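Local coordinates for SusD superfamily protein (Bacteroides thetaiotaomicron, PDB 3MCX) that is of unproven function but, as a SusD-family outer-membrane protein of a gut bacterium, probably takes part in capturing glycans at the cell surface, at residues 52-57 and 422-427; 72-77 and 429-434; 125-130 and 184-189; 188-193 and 202-207. One frame throughout, in Å; residues are numbered along the deposited sequence.

Contact 1: 52-57 and 422-427; sequences RAADVQ and YDYLRN
Tyr-424, on helix 420-426, reaches across to the loop at Ala-53 and Ala-54 and supplies about half of the buried surface. CG stands anti to the carbonyl carbon (chi1 -71°), which sends the ring out from the helix toward the loop. CE1 comes to 4.0 Å from CB of Ala-53, whose methyl points at the helix and meets the ring obliquely. Farther out, the phenol OH of Tyr-424 lies 4.3 Å from CB of Ala-54. Methyl groups suit both positions, being apolar and short enough for the ring to lie close to the loop backbone. The loop leads into strand 56-57, which pairs with strand 292-293; Tyr-424 ties this N-terminal loop to the C-terminal helices of the SusD fold. Polarity is handled by one water: it accepts from N of Ala-54 at 2.9 Å, lies 2.9 Å from OH of Tyr-424, and donates weakly to OD2 of Asp-55. That carboxylate also forms a salt bridge with Arg-411 of helix 403-414, a side chain that touches Tyr-424 as well. Within the helical segment, NH2 of Arg-426 meets OD1 of Asp-423 at 2.8 Å from above the carboxylate plane.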
# COMPACT_ATOMS: atom_id res chain seq x y z
N ARG A 52 -5.31 -9.70 -2.79
CA ARG A 52 -5.05 -10.79 -1.86
C ARG A 52 -6.13 -10.95 -0.80
O ARG A 52 -6.16 -11.97 -0.09
CB ARG A 52 -3.66 -10.62 -1.20
CG ARG A 52 -2.50 -10.68 -2.15
CD ARG A 52 -2.13 -12.08 -2.52
NE ARG A 52 -1.25 -12.66 -1.50
CZ ARG A 52 -0.62 -13.82 -1.64
NH1 ARG A 52 -0.85 -14.58 -2.69
NH2 ARG A 52 0.27 -14.20 -0.72
N ALA A 53 -7.01 -9.95 -0.67
CA ALA A 53 -8.09 -9.97 0.31
C ALA A 53 -9.39 -10.38 -0.41
O ALA A 53 -9.35 -11.27 -1.27
CB ALA A 53 -8.20 -8.62 1.09
N ALA A 54 -10.55 -9.84 -0.02
CA ALA A 54 -11.84 -10.36 -0.49
C ALA A 54 -12.70 -9.39 -1.28
O ALA A 54 -13.77 -9.81 -1.78
CB ALA A 54 -12.66 -10.89 0.71
N ASP A 55 -12.27 -8.13 -1.34
CA ASP A 55 -13.06 -7.04 -1.90
C ASP A 55 -12.74 -6.70 -3.34
O ASP A 55 -13.61 -6.15 -4.05
CB ASP A 55 -12.93 -5.80 -1.02
CG ASP A 55 -13.57 -5.97 0.33
OD1 ASP A 55 -14.67 -6.57 0.39
OD2 ASP A 55 -12.98 -5.50 1.33
N VAL A 56 -11.49 -6.92 -3.75
CA VAL A 56 -11.03 -6.65 -5.11
C VAL A 56 -10.54 -7.98 -5.64
O VAL A 56 -9.71 -8.65 -5.01
CB VAL A 56 -9.93 -5.59 -5.16
CG1 VAL A 56 -9.44 -5.45 -6.59
CG2 VAL A 56 -10.41 -4.23 -4.61
N GLN A 57 -11.07 -8.40 -6.79
CA GLN A 57 -10.73 -9.70 -7.37
C GLN A 57 -10.20 -9.53 -8.79
O GLN A 57 -10.41 -8.50 -9.43
CB GLN A 57 -11.97 -10.61 -7.40
CG GLN A 57 -13.15 -10.03 -8.13
CD GLN A 57 -14.24 -11.03 -8.34
OE1 GLN A 57 -15.16 -11.22 -7.53
NE2 GLN A 57 -14.14 -11.75 -9.46
N TYR A 422 -3.55 -6.62 4.85
CA TYR A 422 -2.80 -6.58 6.13
C TYR A 422 -3.73 -6.41 7.33
O TYR A 422 -3.42 -6.89 8.42
CB TYR A 422 -1.74 -5.47 6.04
CG TYR A 422 -0.85 -5.72 4.86
CD1 TYR A 422 0.01 -6.83 4.85
CD2 TYR A 422 -0.97 -4.94 3.71
CE1 TYR A 422 0.79 -7.11 3.78
CE2 TYR A 422 -0.18 -5.25 2.58
CZ TYR A 422 0.68 -6.33 2.63
OH TYR A 422 1.46 -6.66 1.52
N ASP A 423 -4.89 -5.78 7.12
CA ASP A 423 -5.93 -5.70 8.17
C ASP A 423 -6.32 -7.08 8.67
O ASP A 423 -6.51 -7.29 9.87
CB ASP A 423 -7.20 -5.00 7.66
CG ASP A 423 -6.98 -3.59 7.20
OD1 ASP A 423 -5.85 -3.05 7.21
OD2 ASP A 423 -8.02 -2.96 6.85
N TYR A 424 -6.48 -8.03 7.76
CA TYR A 424 -6.81 -9.38 8.15
C TYR A 424 -5.60 -10.02 8.83
O TYR A 424 -5.73 -10.61 9.91
CB TYR A 424 -7.18 -10.24 6.94
CG TYR A 424 -8.50 -9.89 6.31
CD1 TYR A 424 -8.57 -8.88 5.37
CD2 TYR A 424 -9.66 -10.58 6.63
CE1 TYR A 424 -9.80 -8.55 4.78
CE2 TYR A 424 -10.86 -10.26 6.04
CZ TYR A 424 -10.91 -9.27 5.09
OH TYR A 424 -12.13 -8.94 4.49
N LEU A 425 -4.42 -9.89 8.22
CA LEU A 425 -3.24 -10.61 8.71
C LEU A 425 -2.92 -10.22 10.15
O LEU A 425 -2.71 -11.09 11.01
CB LEU A 425 -2.05 -10.37 7.81
CG LEU A 425 -2.19 -10.82 6.34
CD1 LEU A 425 -0.91 -10.53 5.55
CD2 LEU A 425 -2.62 -12.31 6.25
N ARG A 426 -2.83 -8.92 10.42
CA ARG A 426 -2.41 -8.50 11.76
C ARG A 426 -3.42 -8.78 12.85
O ARG A 426 -3.10 -8.77 14.04
CB ARG A 426 -2.03 -7.01 11.81
CG ARG A 426 -3.17 -6.06 11.61
CD ARG A 426 -2.72 -4.61 11.84
NE ARG A 426 -3.81 -3.73 11.41
CZ ARG A 426 -3.98 -3.30 10.16
NH1 ARG A 426 -3.13 -3.60 9.19
NH2 ARG A 426 -5.03 -2.54 9.88
N ASN A 427 -4.66 -9.06 12.44
CA ASN A 427 -5.71 -9.44 13.35
C ASN A 427 -6.00 -10.93 13.41
O ASN A 427 -6.93 -11.37 14.09
CB ASN A 427 -6.96 -8.61 13.06
CG ASN A 427 -6.78 -7.17 13.49
OD1 ASN A 427 -6.61 -6.93 14.70
ND2 ASN A 427 -6.73 -6.23 12.55
O HOH W 1 -11.44 -7.89 1.91

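Contact 2: 72-77 and 429-434; sequences YEYNVL and LAIERK
Ile-431 is the first residue of 429-434 to touch the other segment: its CD1 lies 4.0 Å from OH of Tyr-74, the two side chains crossing at about a right angle. A branched aliphatic residue fits here, facing inward from strand 431-432, while the phenol OH is hydrogen-bonded to the carbonyl O of Arg-52. Two residues on comes Arg-433, bent at chi2 (81°). It grips the carbonyl O of Tyr-72 end-on, with NH1 at 2.8 Å and NH2 at 3.1 Å, and the oxygen lies in the guanidinium plane. CE1 of Tyr-72 lies over one face of the guanidinium, with the planes 41° apart. CE1 of Tyr-74 lies over the opposite face, 3.7 Å from NH2, the ring nearly upright (83°) with its edge toward that nitrogen. Tyr-74 reaches this place through its positive phi in a Schellman motif closing helix 69-72. A leucine in place of Arg-433 would probably leave the Tyr-72 carbonyl without either donor and open a gap between the two rings. With NE bonded to Ala-53 O and NH1 also to Ala-447 O, the buried guanidinium is served by several backbone carbonyls, whose partial charges probably ease the cost of burying it.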
# COMPACT_ATOMS: atom_id res chain seq x y z
N TYR A 72 -4.06 -13.26 -6.65
CA TYR A 72 -5.45 -13.49 -6.24
C TYR A 72 -5.74 -14.96 -5.95
O TYR A 72 -6.47 -15.27 -5.01
CB TYR A 72 -6.34 -12.97 -7.36
CG TYR A 72 -7.82 -13.31 -7.29
CD1 TYR A 72 -8.64 -12.78 -6.30
CD2 TYR A 72 -8.38 -14.14 -8.22
CE1 TYR A 72 -9.99 -13.09 -6.28
CE2 TYR A 72 -9.73 -14.43 -8.22
CZ TYR A 72 -10.53 -13.91 -7.26
OH TYR A 72 -11.88 -14.20 -7.27
N GLU A 73 -5.19 -15.85 -6.78
CA GLU A 73 -5.39 -17.30 -6.67
C GLU A 73 -4.40 -17.98 -5.71
O GLU A 73 -4.48 -19.19 -5.52
CB GLU A 73 -5.25 -17.93 -8.06
CG GLU A 73 -6.33 -17.45 -9.01
CD GLU A 73 -6.07 -17.78 -10.47
OE1 GLU A 73 -5.06 -18.42 -10.81
OE2 GLU A 73 -6.93 -17.36 -11.30
N TYR A 74 -3.46 -17.22 -5.14
CA TYR A 74 -2.48 -17.81 -4.19
C TYR A 74 -1.74 -18.98 -4.79
O TYR A 74 -1.43 -19.97 -4.14
CB TYR A 74 -3.17 -18.17 -2.86
CG TYR A 74 -3.46 -16.96 -1.98
CD1 TYR A 74 -4.52 -16.11 -2.23
CD2 TYR A 74 -2.69 -16.72 -0.86
CE1 TYR A 74 -4.77 -15.02 -1.43
CE2 TYR A 74 -2.93 -15.66 -0.05
CZ TYR A 74 -3.99 -14.80 -0.32
OH TYR A 74 -4.23 -13.71 0.49
N ASN A 75 -1.38 -18.86 -6.07
CA ASN A 75 -0.66 -19.92 -6.75
C ASN A 75 0.64 -19.45 -7.46
O ASN A 75 1.29 -20.24 -8.13
CB ASN A 75 -1.57 -20.70 -7.71
CG ASN A 75 -2.14 -19.84 -8.80
OD1 ASN A 75 -1.61 -18.78 -9.09
ND2 ASN A 75 -3.25 -20.28 -9.38
N VAL A 76 0.99 -18.20 -7.25
CA VAL A 76 2.18 -17.62 -7.88
C VAL A 76 3.45 -18.42 -7.52
O VAL A 76 3.64 -18.84 -6.37
CB VAL A 76 2.31 -16.12 -7.51
CG1 VAL A 76 2.53 -15.91 -5.99
CG2 VAL A 76 3.40 -15.47 -8.33
N LEU A 77 4.30 -18.65 -8.51
CA LEU A 77 5.51 -19.44 -8.40
C LEU A 77 6.76 -18.57 -8.29
O LEU A 77 6.79 -17.41 -8.70
CB LEU A 77 5.67 -20.33 -9.62
CG LEU A 77 4.51 -21.27 -9.94
CD1 LEU A 77 4.81 -22.05 -11.23
CD2 LEU A 77 4.22 -22.22 -8.78
N LEU A 429 -7.12 -12.94 11.15
CA LEU A 429 -8.43 -13.21 10.58
C LEU A 429 -8.30 -13.95 9.27
O LEU A 429 -7.45 -13.59 8.44
CB LEU A 429 -9.17 -11.91 10.29
CG LEU A 429 -9.46 -11.08 11.54
CD1 LEU A 429 -10.15 -9.77 11.10
CD2 LEU A 429 -10.31 -11.82 12.59
N ALA A 430 -9.12 -14.96 9.08
CA ALA A 430 -9.24 -15.65 7.79
C ALA A 430 -9.90 -14.75 6.76
O ALA A 430 -10.88 -14.05 7.06
CB ALA A 430 -10.04 -16.94 7.91
N ILE A 431 -9.40 -14.87 5.54
CA ILE A 431 -9.89 -14.14 4.36
C ILE A 431 -10.77 -15.10 3.60
O ILE A 431 -10.30 -16.17 3.20
CB ILE A 431 -8.72 -13.73 3.50
CG1 ILE A 431 -7.89 -12.67 4.22
CG2 ILE A 431 -9.25 -13.20 2.16
CD1 ILE A 431 -6.48 -12.58 3.65
N GLU A 432 -12.06 -14.78 3.43
CA GLU A 432 -12.99 -15.67 2.71
C GLU A 432 -13.55 -14.91 1.51
O GLU A 432 -14.10 -13.82 1.64
CB GLU A 432 -14.15 -16.15 3.60
CG GLU A 432 -13.75 -17.15 4.70
CD GLU A 432 -14.94 -17.68 5.49
OE1 GLU A 432 -15.57 -16.90 6.24
OE2 GLU A 432 -15.29 -18.85 5.29
N ARG A 433 -13.39 -15.51 0.34
CA ARG A 433 -13.94 -14.98 -0.91
C ARG A 433 -15.29 -15.65 -1.12
O ARG A 433 -15.36 -16.76 -1.66
CB ARG A 433 -12.97 -15.30 -2.05
CG ARG A 433 -11.72 -14.49 -2.09
CD ARG A 433 -10.56 -14.95 -1.14
NE ARG A 433 -9.42 -14.15 -1.50
CZ ARG A 433 -8.58 -14.40 -2.50
NH1 ARG A 433 -8.51 -15.59 -3.07
NH2 ARG A 433 -7.76 -13.45 -2.87
N LYS A 434 -16.37 -15.00 -0.69
CA LYS A 434 -17.70 -15.60 -0.66
C LYS A 434 -18.62 -15.15 -1.80
O LYS A 434 -19.58 -15.84 -2.14
CB LYS A 434 -18.42 -15.32 0.66
CG LYS A 434 -17.78 -16.04 1.86
CD LYS A 434 -18.79 -16.14 2.99
CE LYS A 434 -18.14 -15.98 4.35
NZ LYS A 434 -19.18 -15.64 5.43

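Contact 3: 125-130 and 184-189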
# COMPACT_ATOMS: atom_id res chain seq x y z
N ALA A 125 15.85 9.91 1.72
CA ALA A 125 16.41 8.62 1.30
C ALA A 125 16.23 7.54 2.38
O ALA A 125 15.94 6.39 2.08
CB ALA A 125 17.90 8.79 0.94
N LEU A 126 16.44 7.91 3.64
CA LEU A 126 16.27 6.98 4.76
C LEU A 126 14.86 6.49 4.87
O LEU A 126 14.62 5.30 5.06
CB LEU A 126 16.72 7.63 6.09
CG LEU A 126 18.23 7.60 6.43
CD1 LEU A 126 18.52 8.53 7.61
CD2 LEU A 126 18.70 6.12 6.69
N VAL A 127 13.89 7.39 4.71
CA VAL A 127 12.49 6.96 4.77
C VAL A 127 12.19 6.02 3.60
O VAL A 127 11.55 4.98 3.77
CB VAL A 127 11.45 8.12 4.81
CG1 VAL A 127 10.03 7.51 4.93
CG2 VAL A 127 11.68 9.02 5.95
N MSE A 128 12.67 6.36 2.41
CA MSE A 128 12.48 5.47 1.27
C MSE A 128 13.16 4.12 1.48
O MSE A 128 12.63 3.09 1.07
CB MSE A 128 12.97 6.13 -0.01
CG MSE A 128 12.69 5.33 -1.25
SE MSE A 128 10.82 4.87 -1.57
CE MSE A 128 9.95 6.41 -0.74
N ARG A 129 14.33 4.10 2.09
CA ARG A 129 14.99 2.81 2.39
C ARG A 129 14.15 1.96 3.35
O ARG A 129 13.97 0.77 3.17
CB ARG A 129 16.38 3.02 2.99
CG ARG A 129 17.25 1.77 2.95
CD ARG A 129 18.64 2.00 3.43
NE ARG A 129 18.74 2.29 4.85
CZ ARG A 129 19.86 2.65 5.45
NH1 ARG A 129 20.97 2.77 4.76
NH2 ARG A 129 19.89 2.88 6.77
N GLY A 130 13.65 2.60 4.39
CA GLY A 130 12.81 1.90 5.36
C GLY A 130 11.50 1.43 4.78
O GLY A 130 11.09 0.26 4.97
N SER A 184 12.52 6.55 11.80
CA SER A 184 12.66 7.35 13.02
C SER A 184 13.87 8.27 12.96
O SER A 184 13.81 9.44 13.37
CB SER A 184 12.76 6.43 14.25
OG SER A 184 11.60 5.60 14.35
N ASN A 185 15.00 7.73 12.50
CA ASN A 185 16.24 8.50 12.38
C ASN A 185 16.12 9.61 11.34
O ASN A 185 16.82 10.62 11.44
CB ASN A 185 17.43 7.59 12.06
CG ASN A 185 17.84 6.72 13.24
OD1 ASN A 185 17.71 7.12 14.38
ND2 ASN A 185 18.41 5.53 12.96
N ALA A 186 15.23 9.43 10.37
CA ALA A 186 14.94 10.44 9.35
C ALA A 186 14.20 11.66 9.88
O ALA A 186 14.37 12.76 9.37
CB ALA A 186 14.13 9.82 8.22
N LEU A 187 13.37 11.50 10.91
CA LEU A 187 12.34 12.52 11.19
C LEU A 187 12.85 13.95 11.38
O LEU A 187 12.28 14.90 10.82
CB LEU A 187 11.51 12.12 12.44
CG LEU A 187 10.68 10.86 12.38
CD1 LEU A 187 10.10 10.62 13.76
CD2 LEU A 187 9.58 10.97 11.32
N SER A 188 13.92 14.11 12.14
CA SER A 188 14.38 15.47 12.46
C SER A 188 14.93 16.24 11.25
O SER A 188 15.00 17.47 11.27
CB SER A 188 15.37 15.45 13.62
OG SER A 188 16.55 14.76 13.25
N GLY A 189 15.34 15.53 10.21
CA GLY A 189 15.82 16.16 8.99
C GLY A 189 14.79 16.46 7.93
O GLY A 189 15.10 17.16 6.98
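Leu-126 and Val-127, neighbours on helix 115-140, both lean on one methyl, that of Ala-186. At Leu-126 the backbones come closest, its CA lying only 5.9 Å from CA of Ala-186. It is therefore the root of the leucine, not its tip, that touches: CB of Leu-126 is 4.0 Å from CB of Ala-186. With CG anti to the carbonyl carbon (chi1 -83°), the rest of the side chain leads away from the methyl, and it packs on Ile-102 of helix 81-106. Val-127 follows, and only one of its branches makes the contact: CG2, anti to the carbonyl carbon, presses on Ala-186, while CG1, anti to the backbone N, does not touch it. The distance from CG2 of Val-127 to CB of Ala-186, 3.4 Å, is shorter than usual van der Waals contact, so the fit is tight. The alanine suits so close an approach because its side chain ends at CB, which points straight at helix 115-140. No hydrogen bond joins the two segments; only apolar carbons meet. Further along, Arg-129 turns from this patch to a salt bridge with Asp-182, one more tie to helix 172-186, and bonds to Asn-99 of helix 81-106. This is helix-on-helix packing through a small residue, consistent with the TPR-related helical part of a SusD-family protein. Around it, helix 115-140 is bordered by helix 81-106 beside Ala-125 and Leu-126, by helix 172-186 at Ala-186, and by helix 201-214, which reaches Val-127 through Ala-204.

Contact 4: 188-193 and 202-207; sequences SGLRQE and WAAQAL
Trp-202 and Gln-192 stand crosswise, the side chains at about a right angle and the amide plane 68° from the indole. The indole edge faces the loop backbone: NE1 of Trp-202 donates to the carbonyl O of Gln-192 at 2.8 Å, and that oxygen lies near the ring plane. The bond is somewhat bent, with an N-H...O angle of 145°. Gln-192, folded at chi2 (-75°), brings its amide back to the benzo part of the same ring, where NE2 is 3.5 Å from CZ2 of Trp-202. One residue thus meets the indole twice, by backbone and by side chain; tryptophan suits the place because it couples a broad apolar surface, packed on Leu-257 of strand 256-260, with an N-H at its rim. A phenylalanine instead of Trp-202 would probably leave the Gln-192 carbonyl without this donor and NE2 without the benzo carbons it meets. Nearer the start of the loop, CD1 of Leu-190 presses on CB of Ala-204 at 3.4 Å, a tight fit that the small alanine permits. The loop joins helix 172-186 to helix 201-214, a helix-loop-helix connection consistent with the TPR-like helical part of the SusD family.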
# COMPACT_ATOMS: atom_id res chain seq x y z
N SER A 188 13.92 14.11 12.14
CA SER A 188 14.38 15.47 12.46
C SER A 188 14.93 16.24 11.25
O SER A 188 15.00 17.47 11.27
CB SER A 188 15.37 15.45 13.62
OG SER A 188 16.55 14.76 13.25
N GLY A 189 15.34 15.53 10.21
CA GLY A 189 15.82 16.16 8.99
C GLY A 189 14.79 16.46 7.93
O GLY A 189 15.10 17.16 6.98
N LEU A 190 13.57 15.93 8.07
CA LEU A 190 12.51 16.09 7.05
C LEU A 190 11.84 17.46 7.17
O LEU A 190 11.82 18.08 8.24
CB LEU A 190 11.46 15.01 7.23
CG LEU A 190 11.92 13.55 7.06
CD1 LEU A 190 10.84 12.57 7.49
CD2 LEU A 190 12.27 13.29 5.62
N ARG A 191 11.27 17.91 6.05
CA ARG A 191 10.49 19.13 6.02
C ARG A 191 9.28 19.02 6.94
O ARG A 191 8.67 17.95 7.02
CB ARG A 191 9.94 19.39 4.62
CG ARG A 191 10.97 19.68 3.57
CD ARG A 191 10.28 20.27 2.36
NE ARG A 191 11.11 20.21 1.16
CZ ARG A 191 12.06 21.08 0.84
NH1 ARG A 191 12.33 22.12 1.64
NH2 ARG A 191 12.73 20.91 -0.29
N GLN A 192 8.94 20.14 7.58
CA GLN A 192 7.68 20.26 8.33
C GLN A 192 6.54 20.76 7.42
O GLN A 192 5.37 20.51 7.69
CB GLN A 192 7.85 21.21 9.51
CG GLN A 192 8.78 20.67 10.62
CD GLN A 192 8.15 19.59 11.47
OE1 GLN A 192 8.70 18.47 11.64
NE2 GLN A 192 6.98 19.88 11.99
N GLU A 193 6.90 21.46 6.34
CA GLU A 193 5.90 22.01 5.43
C GLU A 193 5.39 20.95 4.47
O GLU A 193 6.02 19.90 4.26
CB GLU A 193 6.48 23.17 4.63
CG GLU A 193 6.87 24.36 5.48
CD GLU A 193 5.71 24.92 6.37
OE1 GLU A 193 4.54 25.00 5.93
OE2 GLU A 193 5.98 25.28 7.53
N TRP A 202 5.32 14.62 8.30
CA TRP A 202 3.95 14.11 8.48
C TRP A 202 3.77 12.78 7.76
O TRP A 202 3.17 11.86 8.33
CB TRP A 202 2.92 15.18 8.05
CG TRP A 202 3.24 16.47 8.71
CD1 TRP A 202 3.77 17.58 8.12
CD2 TRP A 202 3.20 16.73 10.11
NE1 TRP A 202 4.01 18.53 9.06
CE2 TRP A 202 3.70 18.03 10.30
CE3 TRP A 202 2.80 16.00 11.23
CZ2 TRP A 202 3.79 18.63 11.57
CZ3 TRP A 202 2.87 16.58 12.48
CH2 TRP A 202 3.39 17.88 12.64
N ALA A 203 4.28 12.67 6.54
CA ALA A 203 4.24 11.42 5.80
C ALA A 203 4.99 10.31 6.55
O ALA A 203 4.55 9.16 6.62
CB ALA A 203 4.87 11.59 4.41
N ALA A 204 6.17 10.64 7.05
CA ALA A 204 6.98 9.66 7.75
C ALA A 204 6.32 9.15 9.05
O ALA A 204 6.33 7.96 9.33
CB ALA A 204 8.41 10.20 8.03
N GLN A 205 5.72 10.04 9.82
CA GLN A 205 4.99 9.60 11.01
C GLN A 205 3.77 8.79 10.62
O GLN A 205 3.47 7.80 11.29
CB GLN A 205 4.59 10.80 11.89
CG GLN A 205 5.70 11.34 12.78
CD GLN A 205 5.96 10.42 13.98
OE1 GLN A 205 6.43 9.30 13.82
NE2 GLN A 205 5.61 10.88 15.16
N ALA A 206 3.08 9.17 9.54
CA ALA A 206 1.93 8.41 9.04
C ALA A 206 2.38 7.00 8.66
O ALA A 206 1.76 6.01 9.06
CB ALA A 206 1.30 9.12 7.81
N LEU A 207 3.49 6.90 7.93
CA LEU A 207 3.99 5.57 7.55
C LEU A 207 4.43 4.77 8.78
O LEU A 207 4.17 3.55 8.86
CB LEU A 207 5.17 5.69 6.58
CG LEU A 207 4.80 6.21 5.19
CD1 LEU A 207 6.10 6.60 4.44
CD2 LEU A 207 3.90 5.18 4.43

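In the fold
From the N terminus, the chain passes 52-57 and 72-77, whose partners 422-427 and 429-434 come some 350 to 365 residues later. Contacts 1 and 2 cross, since their segments alternate, and they touch, the backbone at Arg-52 and Ala-53 bridging one to the other. Together they fasten N-terminal loops to helix 420-426 and strand 431-432, which follow each other in the chain. Nested inside both long loops, contact 3 joins helices 115-140 and 172-186, and contact 4 starts where it ends, sharing Ser-188 and Gly-189, and continues to helix 201-214. This second pair lies across the chain's centre, about 28 to 35 Å away between centres.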